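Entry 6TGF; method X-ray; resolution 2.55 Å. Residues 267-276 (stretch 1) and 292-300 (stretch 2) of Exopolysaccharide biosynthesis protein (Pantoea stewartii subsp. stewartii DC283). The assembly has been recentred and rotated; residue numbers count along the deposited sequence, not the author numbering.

Stretch 1, residues 267-276: QPICVQFPAG
Stretch 2, residues 292-300: FFRISGAMV

The two stretches run side by side with end-to-end directions 44° apart and pair as a short parallel sheet. Val-271 registers with Ile-295 (CA to CA 4.8 Å) and Gln-272 with Ser-296 (CA to CA 5.3 Å); beyond the bridges, Phe-273 CA lies nearest Gly-297 CA (4.8 Å). Stretch 2 is extended from Phe-292 to Ser-296, whereas stretch 1 enters its strand through a turn: Ile-269 has phi/psi -57/-34, and Cys-270 takes the positive phi of 61/-110 before Val-271 extends at -110/113.

Three backbone bonds fix the register. Val-271 N donates to Arg-294 O (3.3 Å, 159° at hydrogen), Ser-296 N to Val-271 O (3.2 Å, 147°) and Phe-273 N to Ser-296 O (3.0 Å, 159°). Val-271 O also receives a CA-H contact from Ile-295 CA at 3.3 Å. Arg-294 N, left facing sulfur, makes a weak bond to Cys-270 SG (3.5 Å, 145°).

Arg-294 points toward stretch 1, ttt through chi3 with chi4 -78°. Arg-294 NH1 donates to Ile-269 O (2.5 Å, 131°) and to Gln-272 OE1 (3.2 Å), while Arg-294 NH2 reaches the same OE1 at 2.9 Å and 158°; both acceptors lie at the guanidinium edge, where its N-H groups point. NE and NH2 also bond elsewhere in the structure. Gln-272 (chi1 t, chi2 p, chi3 49°) thus accepts through OE1 and donates through NE2, to its neighbour Phe-273 O (3.1 Å, 146°) and weakly to Gly-297 O (3.2 Å, 140°). Gln-272 NE2 to Ser-296 O, 3.5 Å, has too poor an angle to count as a hydrogen bond.

On the sheet face bearing Val-271 and Ile-295, both chi1 t, Ile-295 CD1 meets Val-271 CG1 and the Phe-273 (chi1 m) ring edge at CE1, each 3.9 Å away. Farther along, Ala-275 CB packs on Ala-298 CB at 3.8 Å.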

# COMPACT_ATOMS: atom_id res chain seq x y z
N GLN B 267 3.16 25.04 -16.07
CA GLN B 267 3.60 23.67 -16.43
C GLN B 267 3.87 22.90 -15.14
O GLN B 267 4.77 23.26 -14.37
CB GLN B 267 4.84 23.71 -17.33
CG GLN B 267 4.51 23.76 -18.82
CD GLN B 267 3.92 22.47 -19.33
OE1 GLN B 267 3.92 21.44 -18.65
NE2 GLN B 267 3.40 22.50 -20.54
N PRO B 268 3.11 21.82 -14.84
CA PRO B 268 3.21 21.13 -13.56
C PRO B 268 4.56 20.44 -13.26
O PRO B 268 4.79 20.18 -12.09
CB PRO B 268 2.10 20.06 -13.62
CG PRO B 268 1.81 19.88 -15.09
CD PRO B 268 2.08 21.23 -15.72
N ILE B 269 5.39 20.16 -14.27
CA ILE B 269 6.70 19.46 -14.09
C ILE B 269 7.55 20.26 -13.09
O ILE B 269 8.32 19.63 -12.33
CB ILE B 269 7.46 19.24 -15.41
CG1 ILE B 269 8.60 18.23 -15.21
CG2 ILE B 269 7.94 20.55 -16.01
CD1 ILE B 269 9.57 18.11 -16.36
N CYS B 270 7.43 21.59 -13.10
CA CYS B 270 8.07 22.50 -12.11
C CYS B 270 9.60 22.33 -12.21
O CYS B 270 10.15 22.73 -13.25
CB CYS B 270 7.49 22.23 -10.73
SG CYS B 270 7.81 23.54 -9.53
N VAL B 271 10.25 21.74 -11.20
CA VAL B 271 11.74 21.60 -11.13
C VAL B 271 12.10 20.12 -11.31
O VAL B 271 11.78 19.31 -10.41
CB VAL B 271 12.31 22.16 -9.81
CG1 VAL B 271 13.83 22.15 -9.81
CG2 VAL B 271 11.78 23.56 -9.53
N GLN B 272 12.76 19.78 -12.42
CA GLN B 272 13.20 18.40 -12.77
C GLN B 272 14.73 18.38 -12.87
O GLN B 272 15.27 19.00 -13.80
CB GLN B 272 12.56 17.95 -14.08
CG GLN B 272 12.91 16.52 -14.48
CD GLN B 272 12.38 15.51 -13.50
OE1 GLN B 272 11.21 15.54 -13.13
NE2 GLN B 272 13.24 14.60 -13.07
N PHE B 273 15.39 17.68 -11.94
CA PHE B 273 16.84 17.37 -11.98
C PHE B 273 17.08 16.20 -12.93
O PHE B 273 16.31 15.25 -12.95
CB PHE B 273 17.37 16.96 -10.60
CG PHE B 273 17.56 18.08 -9.61
CD1 PHE B 273 16.53 18.46 -8.76
CD2 PHE B 273 18.79 18.71 -9.48
CE1 PHE B 273 16.72 19.47 -7.83
CE2 PHE B 273 18.97 19.72 -8.55
CZ PHE B 273 17.94 20.10 -7.73
N PRO B 274 18.17 16.23 -13.74
CA PRO B 274 18.66 15.02 -14.38
C PRO B 274 19.49 14.23 -13.35
O PRO B 274 19.68 14.73 -12.25
CB PRO B 274 19.50 15.54 -15.56
CG PRO B 274 19.94 16.93 -15.14
CD PRO B 274 18.97 17.41 -14.08
N ALA B 275 19.93 13.02 -13.70
CA ALA B 275 20.78 12.16 -12.84
C ALA B 275 22.12 12.87 -12.60
O ALA B 275 22.60 13.55 -13.53
CB ALA B 275 20.97 10.80 -13.48
N GLY B 276 22.68 12.73 -11.39
CA GLY B 276 24.01 13.27 -11.02
C GLY B 276 23.99 14.00 -9.69
O GLY B 276 22.91 14.06 -9.06
N PHE B 292 1.19 25.18 -6.52
CA PHE B 292 2.05 23.99 -6.76
C PHE B 292 3.52 24.31 -6.50
O PHE B 292 4.00 25.40 -6.87
CB PHE B 292 1.88 23.51 -8.21
CG PHE B 292 1.05 22.26 -8.37
CD1 PHE B 292 -0.27 22.22 -7.95
CD2 PHE B 292 1.60 21.13 -8.96
CE1 PHE B 292 -1.02 21.06 -8.11
CE2 PHE B 292 0.84 19.98 -9.12
CZ PHE B 292 -0.47 19.95 -8.70
N PHE B 293 4.22 23.35 -5.88
CA PHE B 293 5.70 23.20 -5.92
C PHE B 293 6.04 21.71 -6.05
O PHE B 293 5.89 20.97 -5.06
CB PHE B 293 6.37 23.80 -4.68
CG PHE B 293 7.88 23.78 -4.74
CD1 PHE B 293 8.60 22.66 -4.35
CD2 PHE B 293 8.58 24.87 -5.22
CE1 PHE B 293 9.98 22.64 -4.43
CE2 PHE B 293 9.96 24.85 -5.30
CZ PHE B 293 10.66 23.74 -4.90
N ARG B 294 6.47 21.30 -7.24
CA ARG B 294 7.01 19.94 -7.50
C ARG B 294 8.53 20.04 -7.67
O ARG B 294 9.00 21.02 -8.27
CB ARG B 294 6.35 19.31 -8.73
CG ARG B 294 6.94 17.97 -9.15
CD ARG B 294 6.38 17.49 -10.47
NE ARG B 294 7.02 16.26 -10.93
CZ ARG B 294 8.22 16.19 -11.51
NH1 ARG B 294 8.95 17.27 -11.71
NH2 ARG B 294 8.69 15.01 -11.89
N ILE B 295 9.26 19.06 -7.13
CA ILE B 295 10.74 18.93 -7.31
C ILE B 295 11.07 17.43 -7.29
O ILE B 295 10.62 16.74 -6.36
CB ILE B 295 11.50 19.76 -6.26
CG1 ILE B 295 12.99 19.88 -6.60
CG2 ILE B 295 11.29 19.22 -4.85
CD1 ILE B 295 13.64 21.12 -6.02
N SER B 296 11.78 16.94 -8.31
CA SER B 296 12.04 15.50 -8.53
C SER B 296 13.43 15.28 -9.14
O SER B 296 13.84 16.11 -9.98
CB SER B 296 10.97 14.89 -9.40
OG SER B 296 11.06 13.48 -9.41
N GLY B 297 14.11 14.22 -8.71
CA GLY B 297 15.35 13.71 -9.34
C GLY B 297 15.04 12.77 -10.48
O GLY B 297 13.85 12.50 -10.71
N ALA B 298 16.08 12.28 -11.17
CA ALA B 298 15.99 11.42 -12.37
C ALA B 298 14.85 10.40 -12.22
O ALA B 298 14.95 9.53 -11.34
CB ALA B 298 17.31 10.72 -12.60
N MET B 299 13.81 10.53 -13.06
CA MET B 299 12.61 9.65 -13.05
C MET B 299 12.96 8.32 -13.74
O MET B 299 12.59 8.14 -14.92
CB MET B 299 11.43 10.31 -13.76
CG MET B 299 10.78 11.42 -12.96
SD MET B 299 9.36 12.17 -13.80
CE MET B 299 10.16 12.93 -15.21
N VAL B 300 13.65 7.43 -13.02
CA VAL B 300 13.93 6.02 -13.42
C VAL B 300 13.75 5.15 -12.17
O VAL B 300 14.22 5.57 -11.09
CB VAL B 300 15.34 5.85 -14.03
CG1 VAL B 300 15.47 4.54 -14.79
CG2 VAL B 300 15.73 7.02 -14.92